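Local coordinates for putative YfrE protein (Vibrio parahaemolyticus RIMD 2210633, PDB 3BEE) that is of unknown function but is the C-terminal TPR part of a probable cytochrome c biogenesis protein, and may mediate protein-protein contacts through its helical repeats, at residues A[5-16]-A[31-42]. Residues are numbered along the deposited sequence; the frame is centred on the assembly and turned at random.
Sequences TATQLAAKATTL and LLEQALQLEPYN
The methyl of A6 lies over one face of the N42 amide, with A6 CB 3.5 Å from N42 ND2, and over one face of the E39 carboxylate as well, 3.6 Å from E39 CD. At the edge of the amide, N42 ND2 gives both its hydrogens away nearly in plane: one to T7 OG1 at 3.0 Å (N-H...O 160°), the other to E39 OE1, which it meets from above the carboxylate plane on the side where A6 sits. A chi1 of -172° sets the N42 amide opposite its own backbone N and brings ND2 to T7, in the first turn of helix 6-18. Two waters close the same corner: E39 OE2 receives a hydrogen from each, one water accepting from A6 N and the other bonded to T7 OG1.

Next along, A6 and A35 let the backbones come very close. A6 CB is 3.2 Å from A35 O, and A35 CB is 3.1 Å from A6 O. Beyond them the packing is knobs-into-holes: L9 sits among L31, Q34, A35 and L38, while L31 sits among L9, K12, A13 and L16. These two leucines cross at about a right angle, and L31 CD1 touches L16 CD1 at 3.5 Å.

Helical segments 6-16 and 31-38 run antiparallel at 163°, their axes 8.0 Å apart, consistent with the TPR family. T5 and Q8 start the first with a capping box. Helix 43-55 follows directly: N42 OD1 caps it by accepting from A45 N, A10 touches A44, and L32 packs on I49.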
loop_
_atom_site.group_PDB
_atom_site.type_symbol
_atom_site.label_atom_id
_atom_site.label_comp_id
_atom_site.label_asym_id
_atom_site.label_seq_id
_atom_site.Cartn_x
_atom_site.Cartn_y
_atom_site.Cartn_z
ATOM N N THR A 5 3.492 -13.593 -8.486
ATOM C CA THR A 5 2.201 -12.935 -8.347
ATOM C C THR A 5 2.417 -11.478 -7.930
ATOM O O THR A 5 3.514 -11.116 -7.509
ATOM C CB THR A 5 1.318 -13.656 -7.342
ATOM O OG1 THR A 5 1.944 -13.596 -6.060
ATOM C CG2 THR A 5 1.124 -15.132 -7.764
ATOM N N ALA A 6 1.373 -10.663 -8.066
ATOM C CA ALA A 6 1.416 -9.255 -7.676
ATOM C C ALA A 6 1.772 -9.114 -6.197
ATOM O O ALA A 6 2.519 -8.204 -5.801
ATOM C CB ALA A 6 0.078 -8.585 -7.975
ATOM N N THR A 7 1.231 -10.023 -5.386
ATOM C CA THR A 7 1.467 -10.024 -3.944
ATOM C C THR A 7 2.914 -10.395 -3.640
ATOM O O THR A 7 3.526 -9.800 -2.769
ATOM C CB THR A 7 0.448 -10.941 -3.203
ATOM O OG1 THR A 7 -0.891 -10.510 -3.511
ATOM C CG2 THR A 7 0.648 -10.872 -1.685
ATOM N N GLN A 8 3.480 -11.334 -4.399
ATOM C CA GLN A 8 4.898 -11.658 -4.270
ATOM C C GLN A 8 5.835 -10.490 -4.646
ATOM O O GLN A 8 6.850 -10.275 -3.996
ATOM C CB GLN A 8 5.233 -12.941 -5.041
ATOM C CG GLN A 8 4.672 -14.184 -4.331
ATOM C CD GLN A 8 4.762 -15.467 -5.127
ATOM O OE1 GLN A 8 4.933 -15.464 -6.352
ATOM N NE2 GLN A 8 4.622 -16.595 -4.424
ATOM N N LEU A 9 5.489 -9.751 -5.697
ATOM C CA LEU A 9 6.199 -8.535 -6.070
ATOM C C LEU A 9 6.099 -7.465 -4.958
ATOM O O LEU A 9 7.098 -6.842 -4.593
ATOM C CB LEU A 9 5.663 -8.009 -7.419
ATOM C CG LEU A 9 5.942 -8.892 -8.670
ATOM C CD1 LEU A 9 5.257 -8.303 -9.899
ATOM C CD2 LEU A 9 7.409 -9.046 -8.940
ATOM N N ALA A 10 4.905 -7.299 -4.393
ATOM C CA ALA A 10 4.671 -6.326 -3.330
ATOM C C ALA A 10 5.366 -6.752 -2.065
ATOM O O ALA A 10 5.816 -5.900 -1.310
ATOM C CB ALA A 10 3.216 -6.166 -3.072
ATOM N N ALA A 11 5.464 -8.061 -1.825
ATOM C CA ALA A 11 6.185 -8.555 -0.655
ATOM C C ALA A 11 7.688 -8.251 -0.763
ATOM O O ALA A 11 8.324 -7.877 0.224
ATOM C CB ALA A 11 5.945 -10.070 -0.450
ATOM N N LYS A 12 8.284 -8.408 -1.942
ATOM C CA LYS A 12 9.690 -8.024 -2.046
ATOM C C LYS A 12 9.811 -6.527 -1.832
ATOM O O LYS A 12 10.702 -6.073 -1.104
ATOM C CB LYS A 12 10.348 -8.428 -3.366
ATOM C CG LYS A 12 11.883 -8.246 -3.299
ATOM C CD LYS A 12 12.619 -8.763 -4.532
ATOM C CE LYS A 12 14.091 -8.439 -4.409
ATOM N NZ LYS A 12 14.910 -9.099 -5.431
ATOM N N ALA A 13 8.913 -5.758 -2.447
ATOM C CA ALA A 13 8.965 -4.307 -2.238
ATOM C C ALA A 13 8.928 -3.972 -0.753
ATOM O O ALA A 13 9.659 -3.091 -0.298
ATOM C CB ALA A 13 7.827 -3.607 -2.957
ATOM N N THR A 14 8.075 -4.668 -0.002
ATOM C CA THR A 14 7.877 -4.437 1.431
ATOM C C THR A 14 9.167 -4.769 2.190
ATOM O O THR A 14 9.578 -4.018 3.075
ATOM C CB THR A 14 6.716 -5.301 1.965
ATOM O OG1 THR A 14 5.518 -4.992 1.248
ATOM C CG2 THR A 14 6.496 -5.106 3.494
ATOM N N THR A 15 9.802 -5.893 1.859
ATOM C CA THR A 15 11.076 -6.239 2.485
ATOM C C THR A 15 12.143 -5.157 2.234
ATOM O O THR A 15 12.797 -4.696 3.165
ATOM C CB THR A 15 11.603 -7.611 2.023
ATOM O OG1 THR A 15 10.664 -8.629 2.380
ATOM C CG2 THR A 15 12.906 -7.919 2.712
ATOM N N LEU A 16 12.316 -4.755 0.977
ATOM C CA LEU A 16 13.297 -3.727 0.646
ATOM C C LEU A 16 12.985 -2.396 1.325
ATOM O O LEU A 16 13.908 -1.696 1.731
ATOM C CB LEU A 16 13.412 -3.524 -0.854
ATOM C CG LEU A 16 13.910 -4.695 -1.684
ATOM C CD1 LEU A 16 13.417 -4.435 -3.070
ATOM C CD2 LEU A 16 15.420 -4.862 -1.648
ATOM N N LEU A 31 8.833 -2.328 -8.257
ATOM C CA LEU A 31 8.188 -3.574 -7.788
ATOM C C LEU A 31 6.716 -3.366 -7.463
ATOM O O LEU A 31 5.878 -4.172 -7.862
ATOM C CB LEU A 31 8.911 -4.189 -6.572
ATOM C CG LEU A 31 10.224 -4.920 -6.887
ATOM C CD1 LEU A 31 11.080 -5.035 -5.631
ATOM C CD2 LEU A 31 9.996 -6.307 -7.490
ATOM N N LEU A 32 6.407 -2.256 -6.789
ATOM C CA LEU A 32 5.021 -1.855 -6.525
ATOM C C LEU A 32 4.248 -1.560 -7.801
ATOM O O LEU A 32 3.114 -2.028 -7.951
ATOM C CB LEU A 32 4.971 -0.640 -5.602
ATOM C CG LEU A 32 5.445 -0.879 -4.174
ATOM C CD1 LEU A 32 5.492 0.467 -3.460
ATOM C CD2 LEU A 32 4.528 -1.848 -3.424
ATOM N N GLU A 33 4.846 -0.797 -8.720
ATOM C CA GLU A 33 4.198 -0.511 -9.998
ATOM C C GLU A 33 3.804 -1.785 -10.709
ATOM O O GLU A 33 2.748 -1.854 -11.347
ATOM C CB GLU A 33 5.114 0.303 -10.923
ATOM C CG GLU A 33 5.116 1.780 -10.603
ATOM C CD GLU A 33 6.097 2.565 -11.468
ATOM O OE1 GLU A 33 6.545 2.069 -12.551
ATOM O OE2 GLU A 33 6.411 3.708 -11.048
ATOM N N GLN A 34 4.688 -2.784 -10.640
ATOM C CA GLN A 34 4.463 -4.049 -11.315
ATOM C C GLN A 34 3.407 -4.895 -10.651
ATOM O O GLN A 34 2.625 -5.526 -11.341
ATOM C CB GLN A 34 5.775 -4.816 -11.462
ATOM C CG GLN A 34 6.692 -4.098 -12.434
ATOM C CD GLN A 34 6.072 -4.067 -13.802
ATOM O OE1 GLN A 34 5.674 -3.004 -14.317
ATOM N NE2 GLN A 34 5.954 -5.244 -14.401
ATOM N N ALA A 35 3.392 -4.915 -9.317
ATOM C CA ALA A 35 2.287 -5.511 -8.580
ATOM C C ALA A 35 0.948 -4.913 -9.016
ATOM O O ALA A 35 -0.006 -5.644 -9.254
ATOM C CB ALA A 35 2.483 -5.322 -7.067
ATOM N N LEU A 36 0.881 -3.588 -9.106
ATOM C CA LEU A 36 -0.344 -2.869 -9.498
ATOM C C LEU A 36 -0.686 -2.934 -10.999
ATOM O O LEU A 36 -1.822 -2.698 -11.382
ATOM C CB LEU A 36 -0.248 -1.410 -9.041
ATOM C CG LEU A 36 -0.153 -1.172 -7.523
ATOM C CD1 LEU A 36 0.130 0.304 -7.248
ATOM C CD2 LEU A 36 -1.438 -1.593 -6.830
ATOM N N GLN A 37 0.299 -3.257 -11.840
ATOM C CA GLN A 37 0.072 -3.572 -13.246
ATOM C C GLN A 37 -0.679 -4.911 -13.364
ATOM O O GLN A 37 -1.633 -5.040 -14.146
ATOM C CB GLN A 37 1.425 -3.630 -14.002
ATOM C CG GLN A 37 1.366 -3.969 -15.493
ATOM C CD GLN A 37 0.617 -2.939 -16.315
ATOM O OE1 GLN A 37 0.705 -1.740 -16.060
ATOM N NE2 GLN A 37 -0.117 -3.404 -17.322
ATOM N N LEU A 38 -0.248 -5.895 -12.576
ATOM C CA LEU A 38 -0.935 -7.193 -12.496
ATOM C C LEU A 38 -2.281 -7.136 -11.763
ATOM O O LEU A 38 -3.271 -7.688 -12.252
ATOM C CB LEU A 38 -0.031 -8.243 -11.846
ATOM C CG LEU A 38 1.204 -8.680 -12.644
ATOM C CD1 LEU A 38 1.995 -9.595 -11.746
ATOM C CD2 LEU A 38 0.821 -9.393 -13.968
ATOM N N GLU A 39 -2.315 -6.482 -10.601
ATOM C CA GLU A 39 -3.533 -6.381 -9.791
ATOM C C GLU A 39 -3.697 -4.946 -9.305
ATOM O O GLU A 39 -3.100 -4.581 -8.298
ATOM C CB GLU A 39 -3.459 -7.294 -8.562
ATOM C CG GLU A 39 -3.502 -8.791 -8.822
ATOM C CD GLU A 39 -3.388 -9.594 -7.536
ATOM O OE1 GLU A 39 -3.819 -9.085 -6.474
ATOM O OE2 GLU A 39 -2.890 -10.738 -7.579
ATOM N N PRO A 40 -4.488 -4.125 -10.027
ATOM C CA PRO A 40 -4.649 -2.695 -9.717
ATOM C C PRO A 40 -5.117 -2.402 -8.296
ATOM O O PRO A 40 -4.894 -1.285 -7.808
ATOM C CB PRO A 40 -5.715 -2.236 -10.724
ATOM C CG PRO A 40 -5.572 -3.192 -11.873
ATOM C CD PRO A 40 -5.273 -4.512 -11.220
ATOM N N TYR A 41 -5.738 -3.377 -7.640
ATOM C CA TYR A 41 -6.207 -3.194 -6.254
ATOM C C TYR A 41 -5.478 -4.119 -5.273
ATOM O O TYR A 41 -5.989 -4.464 -4.210
ATOM C CB TYR A 41 -7.753 -3.313 -6.164
ATOM C CG TYR A 41 -8.443 -2.162 -6.873
ATOM C CD1 TYR A 41 -8.686 -0.956 -6.203
ATOM C CD2 TYR A 41 -8.793 -2.254 -8.222
ATOM C CE1 TYR A 41 -9.278 0.125 -6.851
ATOM C CE2 TYR A 41 -9.394 -1.183 -8.886
ATOM C CZ TYR A 41 -9.632 0.003 -8.190
ATOM O OH TYR A 41 -10.225 1.071 -8.831
ATOM N N ASN A 42 -4.258 -4.507 -5.636
ATOM C CA ASN A 42 -3.477 -5.376 -4.774
ATOM C C ASN A 42 -3.322 -4.777 -3.374
ATOM O O ASN A 42 -2.878 -3.644 -3.222
ATOM C CB ASN A 42 -2.115 -5.669 -5.370
ATOM C CG ASN A 42 -1.379 -6.708 -4.593
ATOM O OD1 ASN A 42 -0.628 -6.386 -3.670
ATOM N ND2 ASN A 42 -1.608 -7.977 -4.931
HETATM O O HOH W 1 -1.061 -11.667 -9.395
HETATM O O HOH W 2 -1.292 -12.315 -5.702
#